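Local coordinates for 2-dehydro-3-deoxy-d-gluconate/2-dehydro-3-deoxy-phosphogluconate aldolase (Picrophilus torridus, PDB 4UXD), which is an aldolase of the dihydrodipicolinate synthetase family, a parallel beta/alpha-barrel protein whose assembly holds four chains, at residues T34-H39 with Y275-N280; N45-L50 with L83-E88; A96-S101 with E108-S113; H138-I143 with K169-E174; R189-M194 with V204-D209. All coordinates share one frame; numbering follows the deposited sequence.

Interaction 1 (T34-H39 with Y275-N280)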
# COMPACT_ATOMS: atom_id res chain seq x y z
N THR A 34 16.70 14.88 -20.12
CA THR A 34 17.81 15.82 -20.08
C THR A 34 19.12 15.10 -20.43
O THR A 34 19.73 14.48 -19.55
CB THR A 34 17.91 16.44 -18.68
OG1 THR A 34 16.61 16.87 -18.27
CG2 THR A 34 18.88 17.61 -18.67
N PRO A 35 19.55 15.15 -21.71
CA PRO A 35 20.73 14.37 -22.11
C PRO A 35 21.97 14.71 -21.28
O PRO A 35 22.18 15.88 -20.95
CB PRO A 35 20.94 14.76 -23.58
CG PRO A 35 19.60 15.20 -24.05
CD PRO A 35 18.99 15.89 -22.86
N LEU A 36 22.75 13.68 -20.93
CA LEU A 36 23.93 13.84 -20.08
C LEU A 36 25.21 13.28 -20.72
O LEU A 36 25.20 12.25 -21.42
CB LEU A 36 23.72 13.16 -18.72
CG LEU A 36 22.49 13.51 -17.88
CD1 LEU A 36 22.42 12.57 -16.66
CD2 LEU A 36 22.50 14.98 -17.43
N ASP A 37 26.32 13.95 -20.44
CA ASP A 37 27.62 13.49 -20.90
C ASP A 37 28.11 12.33 -20.02
O ASP A 37 27.42 11.92 -19.10
CB ASP A 37 28.64 14.65 -20.88
CG ASP A 37 28.87 15.23 -19.48
OD1 ASP A 37 28.86 14.49 -18.48
OD2 ASP A 37 29.10 16.46 -19.39
N ALA A 38 29.30 11.82 -20.31
CA ALA A 38 29.90 10.77 -19.49
C ALA A 38 30.12 11.18 -18.02
O ALA A 38 30.42 10.33 -17.19
CB ALA A 38 31.22 10.33 -20.12
N HIS A 39 29.96 12.47 -17.70
CA HIS A 39 30.12 12.94 -16.31
C HIS A 39 28.79 13.34 -15.63
O HIS A 39 28.78 13.97 -14.58
CB HIS A 39 31.11 14.11 -16.28
CG HIS A 39 32.42 13.79 -16.93
ND1 HIS A 39 33.08 14.68 -17.76
CD2 HIS A 39 33.18 12.67 -16.89
CE1 HIS A 39 34.19 14.12 -18.19
NE2 HIS A 39 34.28 12.90 -17.68
N TYR A 275 18.16 4.37 -24.53
CA TYR A 275 17.51 4.18 -25.81
C TYR A 275 17.80 5.37 -26.69
O TYR A 275 18.01 5.22 -27.90
CB TYR A 275 16.00 3.99 -25.62
CG TYR A 275 15.33 3.24 -26.74
CD1 TYR A 275 15.21 3.81 -28.00
CD2 TYR A 275 14.80 1.98 -26.54
CE1 TYR A 275 14.58 3.14 -29.04
CE2 TYR A 275 14.18 1.29 -27.57
CZ TYR A 275 14.07 1.88 -28.82
OH TYR A 275 13.45 1.20 -29.85
N PHE A 276 17.83 6.55 -26.09
CA PHE A 276 18.15 7.76 -26.81
C PHE A 276 19.63 7.80 -27.20
O PHE A 276 20.00 8.29 -28.27
CB PHE A 276 17.81 8.99 -25.98
CG PHE A 276 18.25 10.27 -26.62
CD1 PHE A 276 17.49 10.85 -27.63
CD2 PHE A 276 19.45 10.87 -26.25
CE1 PHE A 276 17.91 12.03 -28.23
CE2 PHE A 276 19.87 12.05 -26.85
CZ PHE A 276 19.10 12.62 -27.84
N TYR A 277 20.48 7.30 -26.32
CA TYR A 277 21.91 7.37 -26.52
C TYR A 277 22.33 6.46 -27.67
O TYR A 277 23.09 6.86 -28.55
CB TYR A 277 22.65 6.99 -25.24
CG TYR A 277 22.54 8.00 -24.11
CD1 TYR A 277 22.30 9.34 -24.36
CD2 TYR A 277 22.70 7.61 -22.79
CE1 TYR A 277 22.21 10.26 -23.33
CE2 TYR A 277 22.62 8.51 -21.76
CZ TYR A 277 22.38 9.84 -22.03
OH TYR A 277 22.30 10.74 -20.99
N LYS A 278 21.83 5.23 -27.64
CA LYS A 278 22.16 4.24 -28.65
C LYS A 278 21.65 4.65 -30.02
O LYS A 278 22.33 4.43 -31.03
CB LYS A 278 21.58 2.87 -28.26
CG LYS A 278 22.37 2.13 -27.17
CD LYS A 278 21.91 0.68 -27.04
CE LYS A 278 22.85 -0.17 -26.16
NZ LYS A 278 24.14 -0.54 -26.83
N LYS A 279 20.47 5.25 -30.06
CA LYS A 279 19.82 5.58 -31.31
C LYS A 279 20.60 6.63 -32.08
O LYS A 279 20.77 6.54 -33.30
CB LYS A 279 18.39 6.06 -31.08
CG LYS A 279 17.87 6.90 -32.23
CD LYS A 279 16.38 6.81 -32.42
CE LYS A 279 16.04 6.79 -33.90
NZ LYS A 279 14.85 7.60 -34.24
N ASN A 280 21.04 7.66 -31.37
CA ASN A 280 21.84 8.72 -31.96
C ASN A 280 23.34 8.44 -31.80
O ASN A 280 24.16 9.32 -32.04
CB ASN A 280 21.48 10.06 -31.32
CG ASN A 280 19.99 10.30 -31.26
OD1 ASN A 280 19.39 10.79 -32.22
ND2 ASN A 280 19.38 9.96 -30.13
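Pro35 and Tyr277 bring the backbones closest, their CA atoms 8.4 Å apart, where the irregular segment 34-39 passes the last turn of helix 270-279. In this beta/alpha-barrel the first segment is the loop from strand 27-31 to helix 44-56, and the second belongs to the C-terminal helices. Tyr277 does most of the joining. With CG anti to its carbonyl carbon (chi1 -70°), its ring reaches out to the loop, and Leu36 N donates to Tyr277 OH over 3.0 Å with an N-H...O angle of 152°. The same hydroxyl is hydrogen-bonded to Gly285 O, so two backbone groups fix the buried phenol. Leu36 CB lies 3.6 Å from Tyr277 OH. Beside this polar point, Pro35 and Phe276 make the apolar half of the contact, and both also pack on helix 44-56, Pro35 on Ala46 and Thr47, Phe276 on Leu50. The pyrrolidine ring presents Pro35 CG to the phenyl ring, 4.2 Å from Phe276 CE2.

Interaction 2 (N45-L50 with L83-E88)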
# COMPACT_ATOMS: atom_id res chain seq x y z
N ASN A 45 24.84 19.82 -26.53
CA ASN A 45 24.88 19.39 -27.91
C ASN A 45 23.87 18.26 -28.18
O ASN A 45 23.14 18.29 -29.18
CB ASN A 45 26.29 18.94 -28.30
CG ASN A 45 26.48 18.85 -29.79
OD1 ASN A 45 25.99 19.70 -30.55
ND2 ASN A 45 27.17 17.81 -30.24
N ALA A 46 23.82 17.26 -27.29
CA ALA A 46 22.83 16.19 -27.42
C ALA A 46 21.40 16.73 -27.26
O ALA A 46 20.49 16.29 -27.96
CB ALA A 46 23.09 15.09 -26.42
N THR A 47 21.21 17.68 -26.35
CA THR A 47 19.92 18.33 -26.18
C THR A 47 19.44 18.91 -27.51
O THR A 47 18.24 18.96 -27.78
CB THR A 47 19.98 19.44 -25.11
OG1 THR A 47 20.44 18.89 -23.88
CG2 THR A 47 18.62 20.09 -24.89
N ASN A 48 20.38 19.37 -28.32
CA ASN A 48 20.05 19.91 -29.64
C ASN A 48 19.68 18.78 -30.60
O ASN A 48 18.72 18.87 -31.36
CB ASN A 48 21.22 20.73 -30.19
CG ASN A 48 20.78 21.71 -31.26
OD1 ASN A 48 20.81 21.40 -32.45
ND2 ASN A 48 20.38 22.90 -30.84
N ILE A 49 20.44 17.70 -30.54
CA ILE A 49 20.16 16.54 -31.36
C ILE A 49 18.75 16.08 -31.10
O ILE A 49 18.04 15.69 -32.03
CB ILE A 49 21.17 15.42 -31.06
CG1 ILE A 49 22.51 15.78 -31.72
CG2 ILE A 49 20.67 14.07 -31.58
CD1 ILE A 49 23.72 15.05 -31.16
N LEU A 50 18.34 16.18 -29.84
CA LEU A 50 17.02 15.75 -29.39
C LEU A 50 15.91 16.69 -29.86
O LEU A 50 14.86 16.25 -30.35
CB LEU A 50 16.99 15.66 -27.86
CG LEU A 50 15.62 15.39 -27.23
CD1 LEU A 50 15.01 14.13 -27.81
CD2 LEU A 50 15.71 15.30 -25.71
N LEU A 83 16.15 25.35 -19.41
CA LEU A 83 14.95 25.97 -19.97
C LEU A 83 15.35 27.06 -20.98
O LEU A 83 14.70 27.24 -22.01
CB LEU A 83 14.08 26.58 -18.87
CG LEU A 83 13.52 25.63 -17.80
CD1 LEU A 83 12.55 26.38 -16.90
CD2 LEU A 83 12.85 24.41 -18.41
N LYS A 84 16.44 27.77 -20.69
CA LYS A 84 16.91 28.79 -21.61
C LYS A 84 17.38 28.15 -22.92
O LYS A 84 17.02 28.60 -24.00
CB LYS A 84 18.04 29.60 -20.97
CG LYS A 84 18.07 31.06 -21.40
CD LYS A 84 19.18 31.83 -20.72
CE LYS A 84 20.55 31.45 -21.29
NZ LYS A 84 21.66 32.27 -20.74
N PHE A 85 18.18 27.10 -22.82
CA PHE A 85 18.72 26.48 -24.02
C PHE A 85 17.58 26.03 -24.91
O PHE A 85 17.52 26.39 -26.08
CB PHE A 85 19.62 25.30 -23.66
CG PHE A 85 20.23 24.62 -24.86
CD1 PHE A 85 21.36 25.14 -25.48
CD2 PHE A 85 19.69 23.44 -25.37
CE1 PHE A 85 21.94 24.51 -26.59
CE2 PHE A 85 20.26 22.80 -26.47
CZ PHE A 85 21.38 23.35 -27.08
N VAL A 86 16.66 25.28 -24.32
CA VAL A 86 15.54 24.73 -25.07
C VAL A 86 14.71 25.84 -25.70
O VAL A 86 14.28 25.72 -26.85
CB VAL A 86 14.68 23.85 -24.16
CG1 VAL A 86 13.40 23.41 -24.86
CG2 VAL A 86 15.50 22.65 -23.70
N ARG A 87 14.47 26.92 -24.94
CA ARG A 87 13.71 28.05 -25.46
C ARG A 87 14.46 28.74 -26.58
O ARG A 87 13.84 29.31 -27.47
CB ARG A 87 13.39 29.06 -24.34
CG ARG A 87 12.86 30.44 -24.82
CD ARG A 87 11.43 30.43 -25.40
NE ARG A 87 11.25 29.54 -26.55
CZ ARG A 87 10.06 29.13 -26.99
NH1 ARG A 87 8.94 29.54 -26.42
NH2 ARG A 87 10.00 28.30 -28.02
N GLU A 88 15.79 28.66 -26.55
CA GLU A 88 16.60 29.39 -27.51
C GLU A 88 16.97 28.57 -28.75
O GLU A 88 17.57 29.10 -29.69
CB GLU A 88 17.88 29.88 -26.85
CG GLU A 88 17.71 31.17 -26.09
CD GLU A 88 19.00 31.61 -25.43
OE1 GLU A 88 20.02 30.89 -25.58
OE2 GLU A 88 18.99 32.66 -24.76
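Phe85, Thr47 and Asn48 carry this junction between two outer helices of the beta/alpha-barrel, the segments 45-50 and 83-88, whose axes approach to 10.7 Å and cross at -43°. Phe85 gives up the most surface. Its CG is anti to the backbone N (chi1 -179°), which sends the ring across the gap to the neighbouring helix, where its CD2-CE2 side meets Thr47. There the methyl does the touching: Thr47 CG2 is 3.5 Å from Phe85 CE2, and the two side chains run past one another in opposite directions. Thr47 OG1, on the other branch, is hydrogen-bonded to Asp43 O, four residues back and just ahead of the helix, leaving the methyl branch for the aromatic ring. The same methyl also reaches the second helix at Val86, with Thr47 CG2 and Val86 CG2 4.2 Å apart. Asn48 borders the far end of the ring. Its side chain crosses that of Phe85 at about a right angle, the amide and ring planes being 71° apart, and its OD1 is hydrogen-bonded to Lys52 NZ. Tyr44 also meets the Phe85 ring, at a steep tilt. At the ring edge, near its plane, Asn48 N lies 3.9 Å from Phe85 CE2.

Interaction 3 (A96-S101 with E108-S113)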
# COMPACT_ATOMS: atom_id res chain seq x y z
N ALA A 96 7.17 24.50 -19.41
CA ALA A 96 8.31 24.34 -18.53
C ALA A 96 7.94 23.59 -17.26
O ALA A 96 7.02 23.97 -16.54
CB ALA A 96 8.91 25.70 -18.18
N GLY A 97 8.67 22.52 -16.98
CA GLY A 97 8.54 21.87 -15.69
C GLY A 97 9.11 22.82 -14.67
O GLY A 97 10.29 23.08 -14.69
N VAL A 98 8.26 23.35 -13.79
CA VAL A 98 8.71 24.28 -12.75
C VAL A 98 8.57 23.64 -11.35
O VAL A 98 8.45 24.34 -10.32
CB VAL A 98 7.91 25.61 -12.84
CG1 VAL A 98 8.22 26.31 -14.17
CG2 VAL A 98 6.41 25.38 -12.72
N GLY A 99 8.60 22.31 -11.33
CA GLY A 99 8.46 21.52 -10.11
C GLY A 99 9.55 21.70 -9.08
O GLY A 99 10.72 21.91 -9.42
N SER A 100 9.15 21.62 -7.82
CA SER A 100 10.02 21.76 -6.66
C SER A 100 9.13 21.78 -5.42
O SER A 100 8.02 22.29 -5.47
CB SER A 100 10.86 23.04 -6.72
OG SER A 100 11.37 23.36 -5.44
N SER A 101 9.61 21.25 -4.30
CA SER A 101 8.83 21.31 -3.06
C SER A 101 8.95 22.68 -2.40
O SER A 101 8.19 23.01 -1.48
CB SER A 101 9.27 20.22 -2.08
OG SER A 101 8.80 18.96 -2.50
N GLU A 108 10.44 31.50 -8.75
CA GLU A 108 11.63 31.84 -9.50
C GLU A 108 11.60 31.22 -10.91
O GLU A 108 11.73 31.95 -11.90
CB GLU A 108 12.87 31.38 -8.73
CG GLU A 108 14.19 32.00 -9.16
CD GLU A 108 15.28 31.84 -8.10
OE1 GLU A 108 14.94 31.74 -6.91
OE2 GLU A 108 16.48 31.81 -8.45
N LEU A 109 11.42 29.90 -10.99
CA LEU A 109 11.39 29.17 -12.26
C LEU A 109 10.26 29.62 -13.19
O LEU A 109 10.39 29.55 -14.41
CB LEU A 109 11.26 27.66 -12.02
CG LEU A 109 12.50 26.89 -11.58
CD1 LEU A 109 12.11 25.51 -11.02
CD2 LEU A 109 13.52 26.74 -12.72
N MET A 110 9.14 30.06 -12.62
CA MET A 110 8.02 30.50 -13.43
C MET A 110 8.26 31.91 -13.96
O MET A 110 8.06 32.18 -15.14
CB MET A 110 6.71 30.44 -12.65
CG MET A 110 6.11 29.02 -12.59
SD MET A 110 4.34 28.97 -12.19
CE MET A 110 4.40 29.71 -10.59
N LYS A 111 8.69 32.79 -13.07
CA LYS A 111 9.06 34.15 -13.41
C LYS A 111 10.10 34.17 -14.51
O LYS A 111 10.02 34.95 -15.45
CB LYS A 111 9.60 34.87 -12.17
CG LYS A 111 9.92 36.34 -12.37
CD LYS A 111 9.88 37.10 -11.05
CE LYS A 111 11.00 36.69 -10.12
NZ LYS A 111 10.86 37.31 -8.78
N PHE A 112 11.07 33.28 -14.39
CA PHE A 112 12.16 33.17 -15.35
C PHE A 112 11.68 32.66 -16.70
O PHE A 112 12.14 33.12 -17.73
CB PHE A 112 13.24 32.25 -14.78
CG PHE A 112 14.31 31.88 -15.76
CD1 PHE A 112 14.18 30.76 -16.55
CD2 PHE A 112 15.47 32.64 -15.86
CE1 PHE A 112 15.19 30.40 -17.45
CE2 PHE A 112 16.47 32.28 -16.75
CZ PHE A 112 16.33 31.15 -17.55
N SER A 113 10.75 31.71 -16.69
CA SER A 113 10.28 31.13 -17.94
C SER A 113 9.21 32.02 -18.61
O SER A 113 9.04 31.99 -19.83
CB SER A 113 9.75 29.71 -17.71
OG SER A 113 9.07 29.58 -16.48
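Val98 fits against Leu109 and Met110 where the chain leaves strand 95-97 and helix 103-115 returns across it, and this is the dense part of the contact. Both methyls are used. Val98 CG2 lies 3.7 Å from Met110 CG, the two side chains crossing at about a right angle, while Val98 CG1 is 4.0 Å from Leu109 CB. The valine torsion (chi1 -64°) places CG2 between the backbone N and the carbonyl carbon and CG1 anti to that carbon, which turns CG2 to Met110 and CG1 to Leu109. Leu109 CD1 continues the packing onto the backbone, 3.9 Å from Val98 O. Toward Ser113 the fit is looser: Ala96 CB and Ser113 CB are 4.1 Å apart. At the other end the two segments diverge. Ser101 makes no contact with the helical segment and packs instead on Tyr73 of the second subunit, and Ser100 OG is hydrogen-bonded to Glu105 OE1. Glu108, partly exposed, faces helix 76-88 and forms a salt bridge with Lys80 there. Strand, helix and the following strand 120-123, whose Ala121 touches both Val98 and Met110, make up a beta-alpha-beta crossover of the barrel.

Interaction 4 (H138-I143 with K169-E174)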
# COMPACT_ATOMS: atom_id res chain seq x y z
N HIS A 138 -3.63 25.22 -0.74
CA HIS A 138 -2.99 26.46 -0.32
C HIS A 138 -1.64 26.70 -1.04
O HIS A 138 -1.28 27.83 -1.36
CB HIS A 138 -2.80 26.47 1.20
CG HIS A 138 -2.25 27.75 1.73
ND1 HIS A 138 -1.56 27.83 2.92
CD2 HIS A 138 -2.27 29.01 1.23
CE1 HIS A 138 -1.19 29.08 3.13
NE2 HIS A 138 -1.60 29.82 2.11
N TYR A 139 -0.93 25.63 -1.33
CA TYR A 139 0.34 25.76 -2.04
C TYR A 139 0.15 26.24 -3.50
O TYR A 139 0.81 27.19 -3.94
CB TYR A 139 1.05 24.43 -1.97
CG TYR A 139 2.30 24.30 -2.77
CD1 TYR A 139 3.52 24.70 -2.25
CD2 TYR A 139 2.27 23.73 -4.04
CE1 TYR A 139 4.68 24.55 -2.98
CE2 TYR A 139 3.41 23.58 -4.78
CZ TYR A 139 4.62 23.99 -4.24
OH TYR A 139 5.76 23.83 -4.98
N TYR A 140 -0.77 25.62 -4.23
CA TYR A 140 -1.13 26.10 -5.57
C TYR A 140 -1.75 27.49 -5.52
O TYR A 140 -1.56 28.31 -6.42
CB TYR A 140 -2.11 25.14 -6.26
CG TYR A 140 -1.45 23.95 -6.93
CD1 TYR A 140 -1.02 24.01 -8.25
CD2 TYR A 140 -1.25 22.77 -6.23
CE1 TYR A 140 -0.42 22.93 -8.85
CE2 TYR A 140 -0.65 21.68 -6.81
CZ TYR A 140 -0.24 21.75 -8.12
OH TYR A 140 0.35 20.64 -8.69
N LYS A 141 -2.49 27.76 -4.45
CA LYS A 141 -3.13 29.05 -4.26
C LYS A 141 -2.09 30.19 -4.23
O LYS A 141 -2.17 31.15 -5.01
CB LYS A 141 -3.94 29.03 -2.96
CG LYS A 141 -4.75 30.29 -2.67
CD LYS A 141 -6.04 29.91 -1.94
CE LYS A 141 -6.72 31.06 -1.20
NZ LYS A 141 -5.84 32.21 -0.90
N GLU A 142 -1.12 30.05 -3.34
CA GLU A 142 -0.11 31.07 -3.15
C GLU A 142 0.66 31.31 -4.44
O GLU A 142 1.04 32.43 -4.77
CB GLU A 142 0.86 30.66 -2.04
CG GLU A 142 1.58 31.81 -1.36
CD GLU A 142 0.99 32.14 -0.01
OE1 GLU A 142 -0.25 32.03 0.15
OE2 GLU A 142 1.76 32.51 0.91
N ILE A 143 0.88 30.22 -5.18
CA ILE A 143 1.70 30.27 -6.37
C ILE A 143 0.94 30.93 -7.53
O ILE A 143 1.44 31.87 -8.16
CB ILE A 143 2.16 28.85 -6.74
CG1 ILE A 143 3.19 28.35 -5.73
CG2 ILE A 143 2.79 28.81 -8.11
CD1 ILE A 143 3.42 26.85 -5.74
N LYS A 169 -10.64 21.03 -9.78
CA LYS A 169 -11.85 21.78 -10.07
C LYS A 169 -11.86 23.11 -9.33
O LYS A 169 -12.04 24.17 -9.94
CB LYS A 169 -13.08 20.98 -9.69
CG LYS A 169 -14.39 21.68 -9.92
CD LYS A 169 -15.57 20.72 -9.80
CE LYS A 169 -15.62 20.01 -8.44
NZ LYS A 169 -16.81 19.11 -8.31
N ASN A 170 -11.64 23.07 -8.03
CA ASN A 170 -11.61 24.29 -7.24
C ASN A 170 -10.60 25.30 -7.78
O ASN A 170 -10.95 26.46 -8.01
CB ASN A 170 -11.28 23.98 -5.78
CG ASN A 170 -12.47 23.39 -5.04
OD1 ASN A 170 -13.61 23.49 -5.49
ND2 ASN A 170 -12.20 22.78 -3.88
N LEU A 171 -9.36 24.87 -7.99
CA LEU A 171 -8.33 25.78 -8.48
C LEU A 171 -8.69 26.30 -9.87
O LEU A 171 -8.35 27.44 -10.23
CB LEU A 171 -6.98 25.07 -8.54
CG LEU A 171 -6.30 24.71 -7.22
CD1 LEU A 171 -5.28 23.62 -7.49
CD2 LEU A 171 -5.64 25.94 -6.60
N LYS A 172 -9.38 25.46 -10.63
CA LYS A 172 -9.77 25.80 -11.98
C LYS A 172 -10.59 27.09 -11.96
O LYS A 172 -10.25 28.08 -12.62
CB LYS A 172 -10.57 24.66 -12.62
CG LYS A 172 -10.84 24.86 -14.11
CD LYS A 172 -11.79 23.81 -14.63
CE LYS A 172 -12.49 24.27 -15.90
NZ LYS A 172 -13.36 23.18 -16.45
N SER A 173 -11.65 27.07 -11.16
CA SER A 173 -12.58 28.20 -11.10
C SER A 173 -11.97 29.44 -10.47
O SER A 173 -12.36 30.55 -10.80
CB SER A 173 -13.84 27.80 -10.32
OG SER A 173 -13.53 27.45 -8.99
N GLU A 174 -11.00 29.27 -9.57
CA GLU A 174 -10.40 30.39 -8.84
C GLU A 174 -9.24 31.07 -9.59
O GLU A 174 -8.83 32.17 -9.23
CB GLU A 174 -9.93 29.91 -7.47
CG GLU A 174 -9.53 31.01 -6.49
CD GLU A 174 -9.15 30.46 -5.11
OE1 GLU A 174 -9.37 29.25 -4.86
OE2 GLU A 174 -8.61 31.24 -4.28
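Lys141 and Leu171 mark the closest backbone approach, with CA atoms 7.5 Å apart, between two nearly parallel helical segments whose axes come within 10.9 Å and cross at -18°. Segments 138-143 and 169-174 belong to successive outer helices of the beta/alpha-barrel, joined through strand 150-155. Leu171 has the largest share of the buried surface, and both of its methyls press against the root of Tyr140: Leu171 CD2 is 3.6 Å from Tyr140 CB, and Leu171 CD1 lies 3.9 Å from Tyr140 CG. The two side chains cross at about a right angle. Tyr140 CG stands anti to its carbonyl carbon (chi1 -82°), and the ring then leads off from Leu171, carrying the hydroxyl of this buried residue to a hydrogen bond with Leu123 O. Ile153 of strand 150-155 packs on both Tyr140 and Leu171, so the sheet closes the base of this apolar patch.

Farther from the sheet the contact turns polar and more exposed. Glu174, extended beyond CG, reaches obliquely across Lys141, whose chain bends at chi2 and chi4. The charged ends stay beyond salt-bridge range, Lys141 NZ being 4.5 Å from Glu174 OE2, though their opposite charges probably still attract. It is the aliphatic part of the lysine that the carboxylate meets, with Glu174 OE2 3.6 Å from Lys141 CE.

Interaction 5 (R189-M194 with V204-D209). With IPA (isopropyl alcohol), chain G.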
# COMPACT_ATOMS: atom_id res chain seq x y z
N ARG A 189 -10.36 5.15 -13.96
CA ARG A 189 -11.47 5.85 -13.30
C ARG A 189 -11.09 7.27 -12.88
O ARG A 189 -11.86 8.21 -13.09
CB ARG A 189 -11.92 5.11 -12.06
CG ARG A 189 -12.79 3.93 -12.33
CD ARG A 189 -12.39 2.80 -11.43
NE ARG A 189 -13.52 2.02 -10.98
CZ ARG A 189 -13.48 1.25 -9.89
NH1 ARG A 189 -12.36 1.18 -9.17
NH2 ARG A 189 -14.54 0.55 -9.53
N GLY A 190 -9.91 7.39 -12.28
CA GLY A 190 -9.39 8.67 -11.84
C GLY A 190 -9.22 9.63 -13.01
O GLY A 190 -9.52 10.82 -12.90
N PHE A 191 -8.75 9.10 -14.13
CA PHE A 191 -8.57 9.89 -15.33
C PHE A 191 -9.92 10.39 -15.86
O PHE A 191 -10.03 11.52 -16.33
CB PHE A 191 -7.85 9.09 -16.41
CG PHE A 191 -7.45 9.91 -17.60
CD1 PHE A 191 -6.38 10.80 -17.52
CD2 PHE A 191 -8.14 9.81 -18.80
CE1 PHE A 191 -6.02 11.56 -18.61
CE2 PHE A 191 -7.78 10.58 -19.90
CZ PHE A 191 -6.72 11.45 -19.81
N MET A 192 -10.94 9.54 -15.81
CA MET A 192 -12.25 9.97 -16.27
C MET A 192 -12.81 11.09 -15.36
O MET A 192 -13.47 12.00 -15.85
CB MET A 192 -13.21 8.77 -16.32
CG MET A 192 -12.78 7.68 -17.29
SD MET A 192 -13.81 6.20 -17.19
CE MET A 192 -14.99 6.54 -18.50
N GLU A 193 -12.56 11.02 -14.05
CA GLU A 193 -12.91 12.14 -13.18
C GLU A 193 -12.25 13.41 -13.68
O GLU A 193 -12.91 14.44 -13.77
CB GLU A 193 -12.51 11.90 -11.71
CG GLU A 193 -13.34 10.80 -10.99
CD GLU A 193 -12.83 10.49 -9.56
OE1 GLU A 193 -11.65 10.11 -9.40
OE2 GLU A 193 -13.60 10.62 -8.60
N MET A 194 -10.95 13.34 -14.02
CA MET A 194 -10.22 14.51 -14.52
C MET A 194 -10.84 14.99 -15.85
O MET A 194 -11.02 16.21 -16.07
CB MET A 194 -8.72 14.21 -14.72
CG MET A 194 -7.89 13.95 -13.44
SD MET A 194 -7.86 15.27 -12.18
CE MET A 194 -6.23 15.09 -11.47
N VAL A 204 -6.92 18.08 -20.82
CA VAL A 204 -6.68 16.91 -19.99
C VAL A 204 -5.80 15.93 -20.75
O VAL A 204 -6.24 15.30 -21.71
CB VAL A 204 -8.00 16.23 -19.58
CG1 VAL A 204 -7.75 15.08 -18.66
CG2 VAL A 204 -8.92 17.23 -18.90
N PHE A 205 -4.54 15.82 -20.34
CA PHE A 205 -3.57 14.99 -21.06
C PHE A 205 -3.33 13.64 -20.37
O PHE A 205 -3.19 13.56 -19.16
CB PHE A 205 -2.24 15.73 -21.21
CG PHE A 205 -2.26 16.84 -22.22
CD1 PHE A 205 -2.59 18.13 -21.84
CD2 PHE A 205 -1.89 16.61 -23.54
CE1 PHE A 205 -2.59 19.16 -22.77
CE2 PHE A 205 -1.89 17.64 -24.48
CZ PHE A 205 -2.23 18.92 -24.09
N GLN A 206 -3.26 12.59 -21.18
CA GLN A 206 -2.90 11.26 -20.71
C GLN A 206 -1.37 11.15 -20.68
O GLN A 206 -0.70 11.37 -21.69
CB GLN A 206 -3.52 10.18 -21.60
CG GLN A 206 -3.09 8.74 -21.28
CD GLN A 206 -3.38 8.33 -19.84
OE1 GLN A 206 -2.49 8.34 -18.99
NE2 GLN A 206 -4.63 7.98 -19.55
N GLY A 207 -0.81 10.78 -19.53
CA GLY A 207 0.62 10.77 -19.33
C GLY A 207 1.27 9.44 -19.62
O GLY A 207 2.49 9.33 -19.59
N GLN A 208 0.46 8.43 -19.88
CA GLN A 208 0.99 7.09 -20.13
C GLN A 208 0.73 6.69 -21.57
O GLN A 208 -0.42 6.62 -22.00
CB GLN A 208 0.37 6.05 -19.19
CG GLN A 208 0.67 6.28 -17.71
CD GLN A 208 2.14 6.18 -17.36
OE1 GLN A 208 2.99 5.85 -18.19
NE2 GLN A 208 2.46 6.47 -16.10
N ASP A 209 1.82 6.44 -22.30
CA ASP A 209 1.79 6.22 -23.74
C ASP A 209 0.88 5.07 -24.16
O ASP A 209 0.21 5.15 -25.20
CB ASP A 209 3.21 5.94 -24.24
CG ASP A 209 4.22 6.98 -23.78
OD1 ASP A 209 4.05 7.55 -22.67
OD2 ASP A 209 5.18 7.23 -24.52
C1 IPA G . 7.26 6.55 -14.20
C2 IPA G . 5.85 6.94 -14.60
C3 IPA G . 4.82 6.38 -13.62
O2 IPA G . 5.64 6.40 -15.88
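A beta-alpha-beta unit of the barrel, strand 178-183, helix 188-195 and strand 203-206, is closed here by Phe191 packing on its last strand. The helix and strand segments run nearly antiparallel, 156° apart, with axes 9.4 Å from each other. With CG anti to the backbone N (chi1 -171°), the Phe191 ring points at the strand, its CE1 and CZ end meeting Val204 to Gln206. Gln206 NE2 sits over the centre of one face, 3.7 Å above the plane, with the amide turned 27° from the ring; that nitrogen is hydrogen-bonded to Ser215 OG. At the ring edge Phe191 CE1 is 3.5 Å from Phe205 O. Val204 touches both helix residues, its CG1 3.9 Å from Phe191 CE1 and its CG2 3.7 Å from Met194 O. At the strand's end Gln206 OE1 takes the N-H of Gln208 on an in-plane lone pair. Gln208 NE2 donates to isopropyl alcohol O2 over 3.2 Å and is also hydrogen-bonded to Ser184 O. Such helix-on-strand packing is typical of a beta/alpha-barrel.

From the N terminus, the loop after strand 27-31 opens interaction 1, which closes only at helix 270-279 and so encloses the other four contacts. These follow in series, without crossing. Interaction 2 pairs helices 44-56 and 76-88; it touches interaction 1 through Asn280 on Ile49. Interaction 3 closes a short loop between strand 95-97 and helix 103-115, meeting interaction 2 where Leu83 packs on Ala96. Interaction 4 joins the next outer helices and reaches interaction 3 through Tyr139 OH at Ser100 O. Interaction 5, about 20 Å from interaction 4 between centres, ties helix 188-195 to the same sheet as interaction 3.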